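Local structure of bromodomain factor 2 protein (Trypanosoma cruzi, 6NIM) at the interface of chains A and B. The protein probably recognises acetylated lysines, as on histone tails, through its bromodomain, the four-helix bundle that reads this mark in chromatin. Numbering follows the deposited sequence. Chains: chain A/B, Bromodomain factor 2 protein.

Contact 1: the interface of chains A and B. Residues chain A 84, 89, 94, 98, 101, 121; chain B 118.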
loop_
_atom_site.group_PDB
_atom_site.type_symbol
_atom_site.label_atom_id
_atom_site.label_comp_id
_atom_site.label_asym_id
_atom_site.label_seq_id
_atom_site.Cartn_x
_atom_site.Cartn_y
_atom_site.Cartn_z
ATOM N N LEU A 84 2.763 -11.091 3.602
ATOM C CA LEU A 84 3.867 -11.336 2.627
ATOM C C LEU A 84 5.192 -10.819 3.206
ATOM O O LEU A 84 6.220 -11.526 3.041
ATOM C CB LEU A 84 3.523 -10.699 1.282
ATOM C CG LEU A 84 2.475 -11.485 0.509
ATOM C CD1 LEU A 84 1.942 -10.683 -0.648
ATOM C CD2 LEU A 84 3.023 -12.857 0.072
ATOM N N LYS A 89 9.236 -16.437 2.674
ATOM C CA LYS A 89 8.939 -17.147 1.426
ATOM C C LYS A 89 9.244 -18.616 1.676
ATOM O O LYS A 89 10.323 -18.951 2.239
ATOM C CB LYS A 89 9.729 -16.585 0.233
ATOM C CG LYS A 89 9.280 -17.128 -1.113
ATOM C CD LYS A 89 9.849 -16.368 -2.319
ATOM C CE LYS A 89 9.376 -16.894 -3.657
ATOM N NZ LYS A 89 7.893 -16.938 -3.789
ATOM N N HIS A 94 2.995 -17.580 4.002
ATOM C CA HIS A 94 3.444 -16.715 2.891
ATOM C C HIS A 94 2.733 -17.111 1.594
ATOM O O HIS A 94 2.340 -16.215 0.808
ATOM C CB HIS A 94 4.957 -16.770 2.756
ATOM C CG HIS A 94 5.502 -15.839 1.715
ATOM N ND1 HIS A 94 6.046 -14.618 2.048
ATOM C CD2 HIS A 94 5.656 -15.969 0.379
ATOM C CE1 HIS A 94 6.483 -14.014 0.978
ATOM N NE2 HIS A 94 6.261 -14.828 -0.084
ATOM N N LEU A 98 0.280 -15.042 -0.907
ATOM C CA LEU A 98 0.527 -14.882 -2.373
ATOM C C LEU A 98 -0.769 -15.112 -3.129
ATOM O O LEU A 98 -1.093 -14.342 -4.036
ATOM C CB LEU A 98 1.575 -15.883 -2.864
ATOM C CG LEU A 98 3.050 -15.557 -2.663
ATOM C CD1 LEU A 98 3.877 -16.704 -3.231
ATOM C CD2 LEU A 98 3.451 -14.238 -3.335
ATOM N N ARG A 101 -3.153 -12.203 -2.514
ATOM C CA ARG A 101 -2.773 -11.030 -3.350
ATOM C C ARG A 101 -3.315 -11.228 -4.771
ATOM O O ARG A 101 -3.787 -10.277 -5.383
ATOM C CB ARG A 101 -1.267 -10.805 -3.399
ATOM C CG ARG A 101 -0.918 -9.549 -4.180
ATOM C CD ARG A 101 0.552 -9.220 -4.083
ATOM N NE ARG A 101 0.739 -7.937 -4.738
ATOM C CZ ARG A 101 1.863 -7.237 -4.742
ATOM N NH1 ARG A 101 2.942 -7.700 -4.130
ATOM N NH2 ARG A 101 1.902 -6.083 -5.398
ATOM N N TYR A 121 -2.871 -2.804 -5.151
ATOM C CA TYR A 121 -1.786 -3.709 -4.711
ATOM C C TYR A 121 -1.899 -5.032 -5.461
ATOM O O TYR A 121 -2.992 -5.589 -5.589
ATOM C CB TYR A 121 -1.877 -3.908 -3.207
ATOM C CG TYR A 121 -0.836 -4.819 -2.639
ATOM C CD1 TYR A 121 0.475 -4.410 -2.515
ATOM C CD2 TYR A 121 -1.185 -6.075 -2.163
ATOM C CE1 TYR A 121 1.430 -5.241 -1.957
ATOM C CE2 TYR A 121 -0.252 -6.899 -1.566
ATOM C CZ TYR A 121 1.063 -6.487 -1.470
ATOM O OH TYR A 121 2.019 -7.297 -0.913
ATOM O OXT TYR A 121 -0.861 -5.509 -5.938
ATOM N N ASP B 118 8.076 -10.420 -3.374
ATOM C CA ASP B 118 6.691 -10.948 -3.222
ATOM C C ASP B 118 5.769 -9.917 -2.559
ATOM O O ASP B 118 4.596 -9.842 -2.936
ATOM C CB ASP B 118 6.701 -12.228 -2.397
ATOM C CG ASP B 118 7.120 -13.469 -3.163
ATOM O OD1 ASP B 118 7.390 -13.344 -4.385
ATOM O OD2 ASP B 118 7.113 -14.570 -2.546
#
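A:His94 and B:Asp118 meet because their first torsions send them towards one another: CG of A:His94 stands anti to the backbone N (chi1 -176°), whereas CG of B:Asp118 lies beside its own N and anti to the carbonyl carbon (chi1 -79°). The histidine belongs to helix 92-110 of a bromodomain, the left-handed four-helix bundle that reads acetyl-lysine, and the aspartate comes from the C-terminal tail of the other copy. Their contact illustrates how one carboxylate oxygen can serve two donors by using both of its lone pairs. A:His94 NE2 gives its hydrogen to B:Asp118 OD2 at 2.6 Å, nearly straight (168° at H) and in the ring plane, meeting the anti lone pair. The syn lone pair of OD2, on the side of the other oxygen, takes the ammonium NZ of A:Lys89 at 2.8 Å, a salt bridge as well as a hydrogen bond. The extended lysine chain bends at its end, turning NZ to the carboxylate. The lysine and the histidine N-H would together stabilise a negative charge on OD2; the carboxylate would favour a protonated imidazole and the lysine oppose it, and the charge state is not seen. The ring is held between aliphatic layers: A:Lys89 CA lies over the centre of one face and A:Leu84 CD2, 3.7 Å above the plane, over that of the other. Beside the acid, the methyl CD2 of A:Leu98 packs against B:Asp118 CG at 3.8 Å. Farther along the same helix, A:Arg101 reaches the backbone carbonyl O of B:Asp118 with NH1 at 3.0 Å, a weak bond. Its guanidinium is steadied from within chain A. NE and NH2 both point to OXT of the terminal carboxylate of A:Tyr121, NH2 at 2.9 Å, while the tyrosine ring lies over one guanidinium face, A:Tyr121 CZ 3.3 Å above the plane and toward the rim.

Contact 2: the interface of chains A and B. Residues chain A 116, 118-119; chain B 84, 89, 94, 98.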
loop_
_atom_site.group_PDB
_atom_site.type_symbol
_atom_site.label_atom_id
_atom_site.label_comp_id
_atom_site.label_asym_id
_atom_site.label_seq_id
_atom_site.Cartn_x
_atom_site.Cartn_y
_atom_site.Cartn_z
ATOM N N ASP A 116 -9.830 -0.722 -9.128
ATOM C CA ASP A 116 -8.871 0.093 -9.927
ATOM C C ASP A 116 -7.636 -0.785 -10.148
ATOM O O ASP A 116 -6.740 -0.791 -9.303
ATOM C CB ASP A 116 -8.630 1.411 -9.190
ATOM C CG ASP A 116 -7.773 2.388 -9.961
ATOM O OD1 ASP A 116 -7.035 1.943 -10.884
ATOM O OD2 ASP A 116 -7.875 3.566 -9.645
ATOM N N ASP A 118 -5.050 -0.734 -12.160
ATOM C CA ASP A 118 -3.726 -0.049 -12.266
ATOM C C ASP A 118 -3.224 0.350 -10.876
ATOM O O ASP A 118 -1.990 0.249 -10.645
ATOM C CB ASP A 118 -3.767 1.176 -13.182
ATOM C CG ASP A 118 -3.785 0.861 -14.663
ATOM O OD1 ASP A 118 -3.639 -0.331 -15.023
ATOM O OD2 ASP A 118 -3.946 1.804 -15.437
ATOM N N ALA A 119 -4.100 0.850 -9.997
ATOM C CA ALA A 119 -3.690 1.389 -8.679
ATOM C C ALA A 119 -3.491 0.270 -7.649
ATOM O O ALA A 119 -2.723 0.460 -6.697
ATOM C CB ALA A 119 -4.701 2.365 -8.185
ATOM N N LEU B 84 -1.931 6.960 -9.186
ATOM C CA LEU B 84 -2.726 6.003 -9.988
ATOM C C LEU B 84 -4.204 6.079 -9.569
ATOM O O LEU B 84 -5.049 5.995 -10.458
ATOM C CB LEU B 84 -2.134 4.606 -9.830
ATOM C CG LEU B 84 -0.765 4.432 -10.479
ATOM C CD1 LEU B 84 -0.138 3.091 -10.062
ATOM C CD2 LEU B 84 -0.873 4.555 -12.004
ATOM N N LYS B 89 -7.090 6.925 -16.101
ATOM C CA LYS B 89 -6.295 6.166 -17.102
ATOM C C LYS B 89 -6.075 7.064 -18.324
ATOM O O LYS B 89 -7.057 7.689 -18.792
ATOM C CB LYS B 89 -7.003 4.861 -17.495
ATOM C CG LYS B 89 -6.820 3.680 -16.554
ATOM C CD LYS B 89 -7.247 2.343 -17.187
ATOM N N HIS B 94 -1.308 9.898 -14.822
ATOM C CA HIS B 94 -1.570 8.449 -14.616
ATOM C C HIS B 94 -0.459 7.638 -15.284
ATOM O O HIS B 94 0.037 6.670 -14.676
ATOM C CB HIS B 94 -2.966 8.099 -15.124
ATOM C CG HIS B 94 -3.340 6.692 -14.849
ATOM N ND1 HIS B 94 -4.105 6.363 -13.768
ATOM C CD2 HIS B 94 -3.026 5.549 -15.489
ATOM C CE1 HIS B 94 -4.298 5.048 -13.765
ATOM N NE2 HIS B 94 -3.638 4.522 -14.824
ATOM N N LEU B 98 2.192 5.070 -13.635
ATOM C CA LEU B 98 2.293 3.637 -14.037
ATOM C C LEU B 98 3.759 3.279 -14.294
ATOM O O LEU B 98 4.176 2.186 -13.933
ATOM C CB LEU B 98 1.501 3.396 -15.325
ATOM C CG LEU B 98 0.176 2.649 -15.239
ATOM C CD1 LEU B 98 -0.310 2.334 -16.652
ATOM C CD2 LEU B 98 0.294 1.373 -14.423
HETATM O O HOH W 1 -7.757 5.960 -11.290
#
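A:Asp118 and B:His94 cross at about a right angle, their carboxylate and ring planes turned 39° apart, a worked case of an acid meeting an imidazole at its edge. The acid sits on the C-terminal tail of one bromodomain and the histidine on helix 92-110 of the other. B:His94 NE2 donates to A:Asp118 OD2 at 2.8 Å, almost linearly (167° at H), and the oxygen lies in the ring plane and accepts through its anti lone pair, away from OD1. The ring keeps this heading with B:Lys89 CA over the centre of one face and B:Leu84 CD2 over the centre of the other. CG of the histidine stands anti to its backbone N (chi1 -175°), bringing NE2 to the aspartate. B:Lys89 also crosses A:Asp118 at about a right angle, but its side chain is modelled only as far as CD, and its CG lies 3.6 Å from OD2; the ammonium group is not modelled, so a salt bridge cannot be judged here. B:Leu98 likewise stands across the acid, its CD2 methyl near the carboxylate carbon CG at 4.1 Å. Beside the tail, helix 69-86 supplies an apolar contact: B:Leu84 CB touches A:Ala119 CA at 3.8 Å, and its CD1 methyl lies close to the carbonyl O of A:Asp118. A:Asp116 may help hold the turn of the tail by accepting from the A:Ala119 backbone N, which meets OD1 from above the carboxylate plane. The other oxygen of A:Asp116, OD2, bonds at 2.9 Å to water 1, and this water in turn lies 2.8 Å from the carbonyl O of B:Leu84.

Contact 1 and contact 2 lie about 21 Å apart, measured between the centres of their C-alpha atoms, and are twins under the two-fold symmetry of the pair. Each uses the surface formed by helices 69-86 and 92-110 with the loop between them, and each receives the other chain's C-terminal tail, so each tail packs on the partner's helices. The copies differ in detail: the lysine is fully built only in contact 1, while a bridging water takes part in contact 2. The pair may be a dimer in the cell, but crystal packing could also produce it.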